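Local coordinates for putative thioesterase II (Thermobifida fusca, PDB 3BBJ), which probably hydrolyses acyl-CoA or related acyl thioesters, as in acyl-CoA thioesterases that carry two hotdog domains in one chain, at residues T6-A11 / P28-G33; A35-Y40 / L195-D200; H55-S60 / W222-I227; T86-Q91 / L106-L111. All blocks are in the same frame, centred on the assembly; numbering follows the deposited sequence.

Interaction 1: T6-A11 / P28-G33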
loop_
_atom_site.group_PDB
_atom_site.type_symbol
_atom_site.label_atom_id
_atom_site.label_comp_id
_atom_site.label_asym_id
_atom_site.label_seq_id
_atom_site.Cartn_x
_atom_site.Cartn_y
_atom_site.Cartn_z
ATOM N N THR A 6 2.405 26.348 -14.842
ATOM C CA THR A 6 3.315 26.196 -13.713
ATOM C C THR A 6 4.434 25.292 -14.216
ATOM O O THR A 6 4.235 24.515 -15.179
ATOM C CB THR A 6 2.653 25.487 -12.507
ATOM O OG1 THR A 6 2.293 24.142 -12.865
ATOM C CG2 THR A 6 1.417 26.238 -12.025
ATOM N N ARG A 7 5.602 25.383 -13.584
ATOM C CA ARG A 7 6.749 24.519 -13.948
ATOM C C ARG A 7 6.378 23.018 -14.006
ATOM O O ARG A 7 6.817 22.293 -14.882
ATOM C CB ARG A 7 7.891 24.686 -12.944
ATOM C CG ARG A 7 9.186 24.081 -13.415
ATOM C CD ARG A 7 10.148 23.843 -12.295
ATOM N NE ARG A 7 11.385 23.277 -12.835
ATOM C CZ ARG A 7 12.519 23.953 -13.030
ATOM N NH1 ARG A 7 12.646 25.230 -12.677
ATOM N NH2 ARG A 7 13.557 23.321 -13.550
ATOM N N PHE A 8 5.574 22.581 -13.052
ATOM C CA PHE A 8 5.074 21.204 -12.976
ATOM C C PHE A 8 4.316 20.771 -14.221
ATOM O O PHE A 8 4.513 19.657 -14.711
ATOM C CB PHE A 8 4.151 21.096 -11.769
ATOM C CG PHE A 8 3.555 19.725 -11.553
ATOM C CD1 PHE A 8 4.286 18.735 -10.920
ATOM C CD2 PHE A 8 2.231 19.455 -11.916
ATOM C CE1 PHE A 8 3.720 17.474 -10.677
ATOM C CE2 PHE A 8 1.664 18.195 -11.681
ATOM C CZ PHE A 8 2.416 17.215 -11.059
ATOM N N ASP A 9 3.423 21.633 -14.710
ATOM C CA ASP A 9 2.652 21.324 -15.935
ATOM C C ASP A 9 3.596 20.999 -17.104
ATOM O O ASP A 9 3.401 20.027 -17.826
ATOM C CB ASP A 9 1.744 22.493 -16.333
ATOM C CG ASP A 9 0.525 22.641 -15.426
ATOM O OD1 ASP A 9 0.156 21.648 -14.756
ATOM O OD2 ASP A 9 -0.074 23.755 -15.401
ATOM N N SER A 10 4.618 21.825 -17.273
ATOM C CA SER A 10 5.614 21.625 -18.320
ATOM C C SER A 10 6.501 20.417 -18.043
ATOM O O SER A 10 6.722 19.574 -18.921
ATOM C CB SER A 10 6.496 22.880 -18.449
ATOM O OG SER A 10 7.654 22.631 -19.234
ATOM N N ALA A 11 7.008 20.349 -16.818
ATOM C CA ALA A 11 7.903 19.277 -16.391
ATOM C C ALA A 11 7.316 17.855 -16.457
ATOM O O ALA A 11 8.060 16.889 -16.613
ATOM C CB ALA A 11 8.398 19.551 -14.965
ATOM N N PRO A 28 15.543 18.220 -14.360
ATOM C CA PRO A 28 16.567 18.127 -13.310
ATOM C C PRO A 28 16.279 18.988 -12.069
ATOM O O PRO A 28 16.952 18.841 -11.039
ATOM C CB PRO A 28 17.839 18.599 -14.019
ATOM C CG PRO A 28 17.367 19.418 -15.152
ATOM C CD PRO A 28 16.076 18.828 -15.594
ATOM N N GLY A 29 15.320 19.904 -12.192
ATOM C CA GLY A 29 14.842 20.690 -11.058
ATOM C C GLY A 29 14.193 19.838 -9.963
ATOM O O GLY A 29 14.002 20.308 -8.840
ATOM N N TYR A 30 13.849 18.590 -10.294
ATOM C CA TYR A 30 13.216 17.667 -9.338
ATOM C C TYR A 30 14.211 16.653 -8.789
ATOM O O TYR A 30 13.818 15.647 -8.178
ATOM C CB TYR A 30 12.007 16.978 -9.980
ATOM C CG TYR A 30 10.870 17.955 -10.250
ATOM C CD1 TYR A 30 10.838 18.699 -11.424
ATOM C CD2 TYR A 30 9.868 18.176 -9.308
ATOM C CE1 TYR A 30 9.819 19.604 -11.671
ATOM C CE2 TYR A 30 8.841 19.090 -9.549
ATOM C CZ TYR A 30 8.832 19.803 -10.734
ATOM O OH TYR A 30 7.843 20.712 -11.003
ATOM N N LEU A 31 15.506 16.943 -8.978
ATOM C CA LEU A 31 16.560 16.079 -8.471
ATOM C C LEU A 31 16.668 16.330 -6.991
ATOM O O LEU A 31 16.511 17.463 -6.534
ATOM C CB LEU A 31 17.906 16.364 -9.144
ATOM C CG LEU A 31 18.130 15.905 -10.591
ATOM C CD1 LEU A 31 19.416 16.535 -11.119
ATOM C CD2 LEU A 31 18.183 14.379 -10.751
ATOM N N ILE A 32 16.905 15.256 -6.253
ATOM C CA ILE A 32 17.150 15.334 -4.829
ATOM C C ILE A 32 18.620 14.957 -4.530
ATOM O O ILE A 32 18.927 14.391 -3.501
ATOM C CB ILE A 32 16.183 14.383 -4.056
ATOM C CG1 ILE A 32 16.324 12.937 -4.528
ATOM C CG2 ILE A 32 14.769 14.809 -4.216
ATOM C CD1 ILE A 32 15.620 11.945 -3.622
ATOM N N GLY A 33 19.526 15.308 -5.421
ATOM C CA GLY A 33 20.880 14.779 -5.394
ATOM C C GLY A 33 21.174 14.329 -6.808
ATOM O O GLY A 33 21.006 15.119 -7.743
#
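The ring of Y30 carries the largest share of this contact, reaching from the loop at 28-33 to the short helix 7-11. Its OH lies 3.4 Å from F8 CA, beside the helix backbone and at the edge of the F8 ring, and the two aromatic side chains cross at about a right angle. The CE1 corner of the same ring meets the methyl of A11, CE1 to CB 3.6 Å. R7 runs past Y30 in the opposite direction: CG is anti to the backbone N (chi1 -167°), the chain stays extended to NE, and NH2 stops 3.8 Å from G29 CA. The guanidinium and phenol planes stand 69° apart. A beta carbon on G29 would collide with R7 NH2. Further out, salt bridges from NE to D27 and from NH2 to D144 fix the guanidinium, and Y30 stacks on Y40. T6 caps the helix start, its OG1 accepting a weak bond from D9 N at 3.3 Å. An alanine in place of R7 would remove the packing on G29 and the outside partnerships with D27 and D144, and would probably loosen helix 7-11 from them and from the 28-33 loop. Between the segments themselves the contact is van der Waals packing; D27 and D144 probably balance the charge of R7, so its alignment beside G29 is set from outside the pair.

Interaction 2: A35-Y40 / L195-D200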
loop_
_atom_site.group_PDB
_atom_site.type_symbol
_atom_site.label_atom_id
_atom_site.label_comp_id
_atom_site.label_asym_id
_atom_site.label_seq_id
_atom_site.Cartn_x
_atom_site.Cartn_y
_atom_site.Cartn_z
ATOM N N ALA A 35 19.672 11.512 -8.078
ATOM C CA ALA A 35 18.460 10.821 -8.528
ATOM C C ALA A 35 17.267 11.759 -8.533
ATOM O O ALA A 35 17.193 12.694 -7.752
ATOM C CB ALA A 35 18.173 9.606 -7.653
HETATM N N MSE A 36 16.325 11.486 -9.423
HETATM C CA MSE A 36 15.045 12.189 -9.431
HETATM C C MSE A 36 14.155 11.787 -8.262
HETATM O O MSE A 36 14.110 10.630 -7.851
HETATM C CB MSE A 36 14.314 11.856 -10.707
HETATM C CG MSE A 36 14.991 12.390 -11.928
HETATM SE SE MSE A 36 14.574 14.245 -12.073
HETATM C CE MSE A 36 15.902 14.660 -13.238
ATOM N N ASN A 37 13.428 12.754 -7.729
ATOM C CA ASN A 37 12.411 12.476 -6.711
ATOM C C ASN A 37 11.390 11.434 -7.252
ATOM O O ASN A 37 10.958 11.509 -8.422
ATOM C CB ASN A 37 11.723 13.787 -6.313
ATOM C CG ASN A 37 10.430 13.564 -5.543
ATOM O OD1 ASN A 37 9.342 13.566 -6.127
ATOM N ND2 ASN A 37 10.544 13.366 -4.234
ATOM N N GLY A 38 11.030 10.465 -6.400
ATOM C CA GLY A 38 10.134 9.380 -6.767
ATOM C C GLY A 38 8.736 9.843 -7.153
ATOM O O GLY A 38 8.168 9.358 -8.133
ATOM N N GLY A 39 8.185 10.784 -6.395
ATOM C CA GLY A 39 6.857 11.323 -6.669
ATOM C C GLY A 39 6.725 11.969 -8.035
ATOM O O GLY A 39 5.656 11.926 -8.658
ATOM N N TYR A 40 7.805 12.582 -8.499
ATOM C CA TYR A 40 7.817 13.190 -9.825
ATOM C C TYR A 40 7.691 12.121 -10.915
ATOM O O TYR A 40 6.967 12.308 -11.884
ATOM C CB TYR A 40 9.085 14.052 -10.004
ATOM C CG TYR A 40 9.303 14.549 -11.425
ATOM C CD1 TYR A 40 8.464 15.500 -11.993
ATOM C CD2 TYR A 40 10.350 14.048 -12.198
ATOM C CE1 TYR A 40 8.670 15.935 -13.284
ATOM C CE2 TYR A 40 10.560 14.478 -13.488
ATOM C CZ TYR A 40 9.725 15.420 -14.034
ATOM O OH TYR A 40 9.966 15.851 -15.327
ATOM N N LEU A 195 -1.137 15.038 -6.762
ATOM C CA LEU A 195 -1.190 14.114 -5.617
ATOM C C LEU A 195 -0.029 13.102 -5.597
ATOM O O LEU A 195 0.611 12.929 -4.560
ATOM C CB LEU A 195 -2.561 13.421 -5.524
ATOM C CG LEU A 195 -3.739 14.328 -5.120
ATOM C CD1 LEU A 195 -5.035 13.575 -5.031
ATOM C CD2 LEU A 195 -3.458 15.016 -3.787
ATOM N N PRO A 196 0.268 12.455 -6.738
ATOM C CA PRO A 196 1.386 11.487 -6.734
ATOM C C PRO A 196 2.744 12.084 -6.349
ATOM O O PRO A 196 3.593 11.378 -5.755
ATOM C CB PRO A 196 1.399 10.923 -8.163
ATOM C CG PRO A 196 0.514 11.837 -8.990
ATOM C CD PRO A 196 -0.417 12.547 -8.045
ATOM N N LEU A 197 2.965 13.364 -6.662
ATOM C CA LEU A 197 4.173 14.053 -6.193
ATOM C C LEU A 197 4.035 14.434 -4.723
ATOM O O LEU A 197 4.964 14.244 -3.928
ATOM C CB LEU A 197 4.479 15.317 -7.024
ATOM C CG LEU A 197 5.644 16.212 -6.542
ATOM C CD1 LEU A 197 6.923 15.429 -6.386
ATOM C CD2 LEU A 197 5.883 17.368 -7.480
ATOM N N ALA A 198 2.881 14.985 -4.375
ATOM C CA ALA A 198 2.584 15.427 -3.005
ATOM C C ALA A 198 2.855 14.352 -1.965
ATOM O O ALA A 198 3.471 14.620 -0.950
ATOM C CB ALA A 198 1.145 15.899 -2.915
ATOM N N VAL A 199 2.436 13.123 -2.231
ATOM C CA VAL A 199 2.595 12.031 -1.271
ATOM C C VAL A 199 4.071 11.723 -0.971
ATOM O O VAL A 199 4.374 11.082 0.038
ATOM C CB VAL A 199 1.896 10.711 -1.758
ATOM C CG1 VAL A 199 0.463 10.947 -2.145
ATOM C CG2 VAL A 199 2.610 10.117 -2.933
ATOM N N ASP A 200 4.963 12.132 -1.877
ATOM C CA ASP A 200 6.411 11.935 -1.740
ATOM C C ASP A 200 7.161 13.261 -1.731
ATOM O O ASP A 200 8.351 13.296 -2.026
ATOM C CB ASP A 200 6.969 11.084 -2.901
ATOM C CG ASP A 200 8.381 10.551 -2.619
ATOM O OD1 ASP A 200 8.683 10.186 -1.458
ATOM O OD2 ASP A 200 9.187 10.471 -3.557
#
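Two hydrogen bonds tie the start of helix 38-51 to D200, in the segment 195-200. The side-chain amide of N37 gives ND2-H to the carbonyl O of D200 at 3.1 Å; the bond is fairly straight and the acceptor lies near the amide plane, although the donor sits above the carbonyl plane. G39 N gives its proton to D200 OD2 at 3.0 Å, through the anti lone pair of that oxygen. N37 and D200 run past each other in opposite directions, and their amide and carboxylate planes are 23° apart. The other end of the same amide does a different job: N37 OD1 accepts from Y40 N at 3.0 Å as the N-cap of the helix. A carboxylate at a helix start would probably be stabilised there by the dipole.

The backbones meet very closely, with G39 CA 3.9 Å from L197 CA. A beta carbon on G39 would clash with L197 CA and crowd P196 O; without one, L197 CA can make a C-H...O contact to G39 O at 3.6 Å.

L197 CD1 reaches back over the helix start to lie in van der Waals contact with N37 OD1 at 3.1 Å; its apolar contact is with Y40 CB, at 4.4 Å.

D200 OD1 also accepts from Q266 NE2 of strand 260-269. P196 packs on T43 and Q46 of helix 38-51 and on W222 of strand 217-224, while V199 touches L253 of strand 246-254, so the end of helix 191-198 lies against the first turns of helix 38-51, with strands 217-224 and 246-254 beside it.

Interaction 3: H55-S60 / W222-I227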
loop_
_atom_site.group_PDB
_atom_site.type_symbol
_atom_site.label_atom_id
_atom_site.label_comp_id
_atom_site.label_asym_id
_atom_site.label_seq_id
_atom_site.Cartn_x
_atom_site.Cartn_y
_atom_site.Cartn_z
ATOM N N HIS A 55 -11.430 5.693 -17.873
ATOM C CA HIS A 55 -11.838 6.317 -16.625
ATOM C C HIS A 55 -10.913 7.476 -16.297
ATOM O O HIS A 55 -9.757 7.509 -16.732
ATOM C CB HIS A 55 -11.839 5.287 -15.514
ATOM C CG HIS A 55 -12.726 4.118 -15.792
ATOM N ND1 HIS A 55 -14.098 4.218 -15.822
ATOM C CD2 HIS A 55 -12.436 2.823 -16.054
ATOM C CE1 HIS A 55 -14.616 3.032 -16.091
ATOM N NE2 HIS A 55 -13.627 2.166 -16.236
ATOM N N LEU A 56 -11.422 8.411 -15.503
ATOM C CA LEU A 56 -10.747 9.685 -15.285
ATOM C C LEU A 56 -9.675 9.712 -14.200
ATOM O O LEU A 56 -8.767 10.542 -14.282
ATOM C CB LEU A 56 -11.780 10.781 -14.988
ATOM C CG LEU A 56 -12.779 11.087 -16.111
ATOM C CD1 LEU A 56 -13.647 12.304 -15.746
ATOM C CD2 LEU A 56 -12.071 11.326 -17.455
ATOM N N HIS A 57 -9.766 8.814 -13.213
ATOM C CA HIS A 57 -8.935 8.919 -11.993
ATOM C C HIS A 57 -8.157 7.699 -11.611
ATOM O O HIS A 57 -8.606 6.582 -11.809
ATOM C CB HIS A 57 -9.815 9.258 -10.789
ATOM C CG HIS A 57 -10.731 10.400 -11.041
ATOM N ND1 HIS A 57 -12.098 10.294 -10.931
ATOM C CD2 HIS A 57 -10.481 11.654 -11.476
ATOM C CE1 HIS A 57 -12.653 11.451 -11.246
ATOM N NE2 HIS A 57 -11.693 12.292 -11.583
ATOM N N ALA A 58 -7.014 7.956 -10.990
ATOM C CA ALA A 58 -6.125 6.922 -10.460
ATOM C C ALA A 58 -6.536 6.669 -9.011
ATOM O O ALA A 58 -6.152 7.424 -8.105
ATOM C CB ALA A 58 -4.691 7.397 -10.535
ATOM N N VAL A 59 -7.328 5.616 -8.797
ATOM C CA VAL A 59 -7.918 5.350 -7.478
ATOM C C VAL A 59 -7.013 4.537 -6.558
ATOM O O VAL A 59 -6.986 4.796 -5.348
ATOM C CB VAL A 59 -9.334 4.751 -7.608
ATOM C CG1 VAL A 59 -9.834 4.248 -6.273
ATOM C CG2 VAL A 59 -10.283 5.843 -8.163
ATOM N N SER A 60 -6.288 3.562 -7.115
ATOM C CA SER A 60 -5.217 2.885 -6.369
ATOM C C SER A 60 -4.027 2.729 -7.283
ATOM O O SER A 60 -4.150 2.184 -8.374
ATOM C CB SER A 60 -5.625 1.507 -5.844
ATOM O OG SER A 60 -6.854 1.581 -5.154
ATOM N N TRP A 222 -0.635 4.283 -3.016
ATOM C CA TRP A 222 -1.472 5.363 -2.524
ATOM C C TRP A 222 -2.881 5.339 -3.158
ATOM O O TRP A 222 -3.082 4.897 -4.280
ATOM C CB TRP A 222 -0.773 6.721 -2.694
ATOM C CG TRP A 222 -0.902 7.312 -4.041
ATOM C CD1 TRP A 222 -0.070 7.124 -5.094
ATOM C CD2 TRP A 222 -1.923 8.208 -4.491
ATOM N NE1 TRP A 222 -0.504 7.835 -6.177
ATOM C CE2 TRP A 222 -1.650 8.500 -5.843
ATOM C CE3 TRP A 222 -3.047 8.779 -3.890
ATOM C CZ2 TRP A 222 -2.458 9.345 -6.605
ATOM C CZ3 TRP A 222 -3.847 9.612 -4.640
ATOM C CH2 TRP A 222 -3.545 9.897 -5.985
ATOM N N HIS A 223 -3.856 5.791 -2.393
ATOM C CA HIS A 223 -5.247 5.729 -2.810
ATOM C C HIS A 223 -5.901 7.110 -2.841
ATOM O O HIS A 223 -5.746 7.899 -1.905
ATOM C CB HIS A 223 -6.018 4.835 -1.835
ATOM C CG HIS A 223 -5.433 3.472 -1.671
ATOM N ND1 HIS A 223 -5.385 2.558 -2.699
ATOM C CD2 HIS A 223 -4.905 2.849 -0.594
ATOM C CE1 HIS A 223 -4.840 1.436 -2.268
ATOM N NE2 HIS A 223 -4.535 1.587 -0.994
ATOM N N LEU A 224 -6.644 7.374 -3.907
ATOM C CA LEU A 224 -7.401 8.616 -4.072
ATOM C C LEU A 224 -8.784 8.354 -3.515
ATOM O O LEU A 224 -9.457 7.456 -4.002
ATOM C CB LEU A 224 -7.537 8.980 -5.549
ATOM C CG LEU A 224 -8.302 10.270 -5.855
ATOM C CD1 LEU A 224 -7.576 11.470 -5.245
ATOM C CD2 LEU A 224 -8.481 10.430 -7.357
ATOM N N ARG A 225 -9.214 9.158 -2.536
ATOM C CA ARG A 225 -10.454 8.923 -1.800
ATOM C C ARG A 225 -11.604 9.896 -2.078
ATOM O O ARG A 225 -12.774 9.574 -1.835
ATOM C CB ARG A 225 -10.143 8.957 -0.306
ATOM C CG ARG A 225 -9.079 7.923 0.156
ATOM C CD ARG A 225 -9.344 6.525 -0.379
ATOM N NE ARG A 225 -10.744 6.110 -0.187
ATOM C CZ ARG A 225 -11.263 5.653 0.956
ATOM N NH1 ARG A 225 -10.524 5.544 2.057
ATOM N NH2 ARG A 225 -12.541 5.297 1.001
ATOM N N ALA A 226 -11.251 11.095 -2.529
ATOM C CA ALA A 226 -12.193 12.156 -2.880
ATOM C C ALA A 226 -11.488 13.052 -3.888
ATOM O O ALA A 226 -10.256 13.042 -3.982
ATOM C CB ALA A 226 -12.570 12.967 -1.653
ATOM N N ILE A 227 -12.275 13.796 -4.661
ATOM C CA ILE A 227 -11.764 14.716 -5.650
ATOM C C ILE A 227 -11.548 16.052 -4.945
ATOM O O ILE A 227 -12.515 16.671 -4.500
ATOM C CB ILE A 227 -12.771 14.907 -6.803
ATOM C CG1 ILE A 227 -13.054 13.567 -7.517
ATOM C CG2 ILE A 227 -12.269 15.970 -7.780
ATOM C CD1 ILE A 227 -11.867 12.949 -8.264
HETATM O O HOH W 1 -3.869 6.133 -6.864
#
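Three rings frame this contact. The imidazole of H57 is sandwiched: I227 CD1 lies over one face, 3.5 Å from the ring centroid in a CH-pi contact, and L56 CB covers the opposite face. Its ND1 is bonded to L111 N, which fixes the turn of the ring. The indole of W222 has a water over the centre of one face. H223 is met at its edge, where S60 OG donates to ND1 at 3.0 Å from 20° out of the ring plane.

Around the rings, strands 57-60 and 222-224 run antiparallel but skewed, at 128° between their directions. L224 N donates to V59 O at 3.0 Å, and H223 CA adds a C-H...O contact to that same oxygen at 3.2 Å. L224 CB presses on A58 O at 3.3 Å, its CG anti to the backbone N, while its CD2 leans towards H57 CB. Beside the bulge at V59 and S60 the water on W222 links the two backbones, donating to A58 O at 2.9 Å and to W222 O at 3.0 Å.

This classic beta bulge lies opposite A107 of the neighbouring strand 99-109. Here strand 57-65 of the N-terminal hotdog joins strand 217-224 of the C-terminal one, and R225 forms a salt bridge to D248 of the second subunit. With ND1 of H223 accepting from S60, the ring proton is likely to sit on NE2, a neutral imidazole suited to this buried seam.

Interaction 4: T86-Q91 / L106-L111. With EDO (1,2-ethanediol), chain G.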
loop_
_atom_site.group_PDB
_atom_site.type_symbol
_atom_site.label_atom_id
_atom_site.label_comp_id
_atom_site.label_asym_id
_atom_site.label_seq_id
_atom_site.Cartn_x
_atom_site.Cartn_y
_atom_site.Cartn_z
ATOM N N THR A 86 -16.479 -0.111 -14.180
ATOM C CA THR A 86 -16.161 0.702 -13.015
ATOM C C THR A 86 -14.661 0.907 -12.856
ATOM O O THR A 86 -14.248 2.032 -12.611
ATOM C CB THR A 86 -16.757 0.101 -11.719
ATOM O OG1 THR A 86 -18.182 0.108 -11.820
ATOM C CG2 THR A 86 -16.358 0.920 -10.473
ATOM N N VAL A 87 -13.865 -0.159 -12.998
ATOM C CA VAL A 87 -12.393 -0.094 -12.829
ATOM C C VAL A 87 -11.618 -0.604 -14.056
ATOM O O VAL A 87 -11.898 -1.676 -14.562
ATOM C CB VAL A 87 -11.929 -0.902 -11.556
ATOM C CG1 VAL A 87 -10.410 -0.901 -11.391
ATOM C CG2 VAL A 87 -12.571 -0.345 -10.304
ATOM N N THR A 88 -10.658 0.194 -14.536
ATOM C CA THR A 88 -9.747 -0.196 -15.635
ATOM C C THR A 88 -8.313 -0.102 -15.122
ATOM O O THR A 88 -7.864 0.951 -14.687
ATOM C CB THR A 88 -9.896 0.692 -16.894
ATOM O OG1 THR A 88 -11.167 0.446 -17.502
ATOM C CG2 THR A 88 -8.816 0.386 -17.925
ATOM N N THR A 89 -7.594 -1.206 -15.208
ATOM C CA THR A 89 -6.269 -1.305 -14.624
ATOM C C THR A 89 -5.158 -1.314 -15.675
ATOM O O THR A 89 -5.158 -2.152 -16.583
ATOM C CB THR A 89 -6.225 -2.531 -13.716
ATOM O OG1 THR A 89 -7.229 -2.348 -12.718
ATOM C CG2 THR A 89 -4.853 -2.693 -13.028
ATOM N N VAL A 90 -4.230 -0.365 -15.521
ATOM C CA VAL A 90 -3.126 -0.128 -16.450
ATOM C C VAL A 90 -1.749 -0.294 -15.773
ATOM O O VAL A 90 -1.491 0.222 -14.685
ATOM C CB VAL A 90 -3.223 1.321 -17.093
ATOM C CG1 VAL A 90 -2.163 1.535 -18.216
ATOM C CG2 VAL A 90 -4.636 1.589 -17.633
ATOM N N GLN A 91 -0.876 -1.043 -16.433
ATOM C CA GLN A 91 0.516 -1.189 -16.026
ATOM C C GLN A 91 1.353 -0.223 -16.870
ATOM O O GLN A 91 1.176 -0.113 -18.101
ATOM C CB GLN A 91 0.957 -2.627 -16.235
ATOM C CG GLN A 91 2.375 -2.983 -15.884
ATOM C CD GLN A 91 2.601 -4.490 -16.010
ATOM O OE1 GLN A 91 3.288 -4.958 -16.925
ATOM N NE2 GLN A 91 1.966 -5.260 -15.127
ATOM N N LEU A 106 -2.030 0.797 -11.838
ATOM C CA LEU A 106 -3.007 1.755 -11.381
ATOM C C LEU A 106 -4.403 1.279 -11.673
ATOM O O LEU A 106 -4.737 0.970 -12.824
ATOM C CB LEU A 106 -2.785 3.139 -12.039
ATOM C CG LEU A 106 -1.510 3.930 -11.677
ATOM C CD1 LEU A 106 -0.288 3.384 -12.406
ATOM C CD2 LEU A 106 -1.668 5.402 -11.981
ATOM N N ALA A 107 -5.211 1.209 -10.612
ATOM C CA ALA A 107 -6.626 0.933 -10.744
ATOM C C ALA A 107 -7.231 2.298 -11.009
ATOM O O ALA A 107 -7.177 3.183 -10.139
ATOM C CB ALA A 107 -7.201 0.315 -9.464
ATOM N N THR A 108 -7.775 2.480 -12.216
ATOM C CA THR A 108 -8.428 3.736 -12.573
ATOM C C THR A 108 -9.928 3.536 -12.577
ATOM O O THR A 108 -10.430 2.468 -12.947
ATOM C CB THR A 108 -7.991 4.298 -13.952
ATOM O OG1 THR A 108 -8.720 3.645 -14.992
ATOM C CG2 THR A 108 -6.472 4.128 -14.179
ATOM N N ALA A 109 -10.626 4.573 -12.135
ATOM C CA ALA A 109 -12.082 4.598 -12.089
ATOM C C ALA A 109 -12.487 6.077 -12.183
ATOM O O ALA A 109 -11.633 6.940 -12.320
ATOM C CB ALA A 109 -12.589 3.972 -10.806
ATOM N N THR A 110 -13.780 6.362 -12.136
ATOM C CA THR A 110 -14.257 7.734 -12.182
ATOM C C THR A 110 -15.039 7.989 -10.918
ATOM O O THR A 110 -16.111 7.466 -10.751
ATOM C CB THR A 110 -15.141 7.989 -13.431
ATOM O OG1 THR A 110 -14.358 7.741 -14.606
ATOM C CG2 THR A 110 -15.677 9.449 -13.461
ATOM N N LEU A 111 -14.479 8.786 -10.024
ATOM C CA LEU A 111 -15.137 9.113 -8.777
ATOM C C LEU A 111 -16.155 10.231 -8.971
ATOM O O LEU A 111 -16.029 11.043 -9.881
ATOM C CB LEU A 111 -14.118 9.576 -7.747
ATOM C CG LEU A 111 -13.012 8.602 -7.338
ATOM C CD1 LEU A 111 -12.182 9.248 -6.232
ATOM C CD2 LEU A 111 -13.620 7.283 -6.907
HETATM C C1 EDO G . -16.450 -3.865 -12.714
HETATM O O1 EDO G . -15.485 -2.972 -13.295
HETATM C C2 EDO G . -17.869 -3.616 -13.263
HETATM O O2 EDO G . -18.820 -3.186 -12.272
HETATM O O HOH W 2 -15.762 4.127 -12.294
#
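L106 opens the antiparallel ladder: its N donates to V90 O at 3.0 Å, and its O takes the proton of V90 N, both close to the carbonyl planes. A107, in a non-hydrogen-bonded pair with T89, points its methyl to the opposite side of the strand, where it meets V87 CG1. T108 is the polar pivot. Its O accepts from T88 N at 2.8 Å, its N returns a bond to T88 O at 2.9 Å, and its OG1 donates to that same T88 O at 2.8 Å along a lone pair. To do so OG1 takes the crowded position between the backbone N and the carbonyl carbon (chi1 82°). A further hydrogen bond joins T108 OG1 to S53 OG, in the loop just after helix 38-51. An alanine in place of T108 would lose the hydroxyl and would probably weaken the hold on T88 O and the link to S53. A109 CB packs 3.1 Å from T86 O. At T110 the strands have parted, and a water joins T110 N, 3.0 Å away, to T86 O. On the side of T86 and V87 turned from segment 106-111, a 1,2-ethanediol probably from the crystallisation liquor takes bonds from T86 N and V87 N on its O1. The hairpin is therefore a regular ladder at its core, strengthened at T88 O by two donors, with one water bridging T86 O and T110 N where direct pairing ends.

How the interactions relate
Interactions 1 and 2 lie 10 Å apart between centres and touch: the Y40 hydroxyl is hydrogen-bonded to A11 O, and Y30 O to N37 N. Interactions 3 and 4 are 8 Å apart between centres and share neighbouring strands 57-65 and 99-109. Interaction 2 meets interaction 3 where L195 packs on L224 and W222, and P196 on W222. Along the chain interaction 1 closes first, interactions 2 and 3 interleave, and interaction 4 is nested inside both. Interactions 1 and 4 lie in the N-terminal part, whereas interactions 2 and 3 bridge the two hotdog halves and probably help to hold them together; interactions 3 and 4 lie where the second subunit packs.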